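Local coordinates for protein putative adhesin (Parabacteroides distasonis, PDB 3LJY) that is a putative adhesin of the auto-transporter head GIN domain family, probably acting in cell adhesion through its elongated beta-solenoid, at residues Asn99-Ser104 with Leu120-Glu125. Sequence-based numbering, arbitrary orientation.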
# COMPACT_ATOMS: atom_id res chain seq x y z
N ASN A 99 -9.05 -3.97 2.36
CA ASN A 99 -8.16 -4.71 1.48
C ASN A 99 -8.16 -3.99 0.14
O ASN A 99 -9.13 -4.09 -0.65
CB ASN A 99 -8.63 -6.16 1.36
CG ASN A 99 -7.70 -7.02 0.55
OD1 ASN A 99 -6.57 -6.66 0.25
ND2 ASN A 99 -8.18 -8.19 0.19
N PHE A 100 -7.10 -3.21 -0.09
CA PHE A 100 -7.01 -2.36 -1.25
C PHE A 100 -6.17 -3.05 -2.34
O PHE A 100 -5.03 -3.37 -2.13
CB PHE A 100 -6.42 -1.00 -0.87
CG PHE A 100 -6.31 -0.03 -2.03
CD1 PHE A 100 -7.44 0.54 -2.58
CD2 PHE A 100 -5.10 0.30 -2.57
CE1 PHE A 100 -7.36 1.41 -3.65
CE2 PHE A 100 -5.01 1.17 -3.64
CZ PHE A 100 -6.14 1.73 -4.19
N MSE A 101 -6.78 -3.33 -3.49
CA MSE A 101 -6.12 -4.09 -4.55
C MSE A 101 -6.12 -3.31 -5.82
O MSE A 101 -7.17 -2.89 -6.26
CB MSE A 101 -6.84 -5.42 -4.77
CG MSE A 101 -6.72 -6.30 -3.56
SE MSE A 101 -7.94 -7.76 -3.40
CE MSE A 101 -9.54 -6.77 -2.99
N VAL A 102 -4.93 -3.08 -6.38
CA VAL A 102 -4.78 -2.52 -7.74
C VAL A 102 -4.53 -3.69 -8.65
O VAL A 102 -3.55 -4.37 -8.50
CB VAL A 102 -3.66 -1.46 -7.84
CG1 VAL A 102 -3.40 -1.02 -9.33
CG2 VAL A 102 -4.01 -0.25 -6.95
N ASN A 103 -5.47 -3.92 -9.57
CA ASN A 103 -5.52 -5.13 -10.37
C ASN A 103 -5.05 -4.93 -11.80
O ASN A 103 -5.14 -5.87 -12.57
CB ASN A 103 -6.95 -5.70 -10.40
CG ASN A 103 -7.44 -6.09 -9.05
OD1 ASN A 103 -6.70 -6.72 -8.29
ND2 ASN A 103 -8.66 -5.71 -8.70
N SER A 104 -4.60 -3.72 -12.14
CA SER A 104 -4.06 -3.42 -13.46
C SER A 104 -2.62 -2.96 -13.27
O SER A 104 -2.23 -2.64 -12.17
CB SER A 104 -4.82 -2.28 -14.07
OG SER A 104 -4.58 -1.12 -13.29
N LEU A 120 -4.60 -4.03 4.34
CA LEU A 120 -3.75 -4.70 3.40
C LEU A 120 -3.80 -3.85 2.11
O LEU A 120 -4.86 -3.42 1.70
CB LEU A 120 -4.27 -6.13 3.15
CG LEU A 120 -3.57 -6.97 2.07
CD1 LEU A 120 -2.02 -7.01 2.31
CD2 LEU A 120 -4.13 -8.37 1.99
N VAL A 121 -2.65 -3.61 1.50
CA VAL A 121 -2.56 -3.09 0.14
C VAL A 121 -1.86 -4.14 -0.75
O VAL A 121 -0.84 -4.68 -0.35
CB VAL A 121 -1.80 -1.78 0.10
CG1 VAL A 121 -1.43 -1.37 -1.35
CG2 VAL A 121 -2.58 -0.69 0.87
N GLN A 122 -2.43 -4.41 -1.94
CA GLN A 122 -1.84 -5.32 -2.94
C GLN A 122 -1.74 -4.65 -4.31
O GLN A 122 -2.75 -4.43 -4.95
CB GLN A 122 -2.68 -6.57 -3.08
CG GLN A 122 -3.12 -7.15 -1.74
CD GLN A 122 -3.77 -8.52 -1.88
OE1 GLN A 122 -3.20 -9.40 -2.50
NE2 GLN A 122 -4.94 -8.69 -1.27
N LEU A 123 -0.53 -4.29 -4.75
CA LEU A 123 -0.32 -3.80 -6.12
C LEU A 123 0.17 -4.96 -6.92
O LEU A 123 1.35 -5.33 -6.83
CB LEU A 123 0.66 -2.62 -6.20
CG LEU A 123 0.39 -1.54 -5.12
CD1 LEU A 123 1.49 -0.46 -5.10
CD2 LEU A 123 -1.00 -0.91 -5.24
N LYS A 124 -0.74 -5.52 -7.72
CA LYS A 124 -0.59 -6.86 -8.28
C LYS A 124 0.14 -6.90 -9.60
O LYS A 124 0.73 -7.92 -9.93
CB LYS A 124 -1.95 -7.52 -8.47
CG LYS A 124 -2.57 -7.90 -7.18
CD LYS A 124 -3.98 -8.33 -7.40
CE LYS A 124 -4.63 -8.76 -6.11
NZ LYS A 124 -6.13 -8.82 -6.28
N GLU A 125 0.07 -5.82 -10.37
CA GLU A 125 0.72 -5.75 -11.69
C GLU A 125 1.79 -4.66 -11.67
O GLU A 125 1.88 -3.88 -10.71
CB GLU A 125 -0.30 -5.44 -12.80
CG GLU A 125 -1.52 -6.33 -12.84
CD GLU A 125 -1.20 -7.81 -13.12
OE1 GLU A 125 -0.18 -8.11 -13.79
OE2 GLU A 125 -1.97 -8.68 -12.63
O HOH W 1 -6.99 -10.79 -0.71
O HOH W 2 -0.60 -2.97 -10.00
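F100 and M101 pair in parallel register with V121 and Q122, joining strands 99-102 and 120-123 of two successive coils in one wall of a beta-solenoid. The strand axes run 8° apart, and backbone hydrogen bonds form an unbroken ladder: F100 N to L120 O, Q122 N to F100 O, V102 N to Q122 O, and, continuing the ladder, K124 N to V102 O at 3.1 Å. Side chains alternate between the two faces, and those on each face stack in register. On the face of N99, M101, L120 and Q122, the amides of N99 and Q122 lie nearly coplanar, 9° apart, and Q122 NE2 gives N99 OD1 a 3.0 Å bond on an in-plane lone pair. A water accepting from both N99 ND2 and Q122 NE2 bridges the same two amides, which should fix their rotation. Beside them M101, a selenomethionine, places its SE 3.6 Å from K124 NZ. That extended lysine reaches alongside N103 and donates through NZ to N103 OD1 (3.0 Å), while N103 ND2 binds N34 on strand 32-37, the neighbour on the other side of strand 99-102. The other face is apolar and buried: V102 CG2 meets L123 CD2 at 3.5 Å, and V121 CG1 lies at the edge of the F100 ring, 4.2 Å from CD2, with V94 and I113 of the facing wall closing over this side. Farther along, a second water donates to S104 O and accepts from E125 N. Such in-register stacking, with a mixed, partly exposed outer face and aliphatic or aromatic residues inside, is the hallmark of a parallel beta-helix, consistent with the pectate-lyase-like clan.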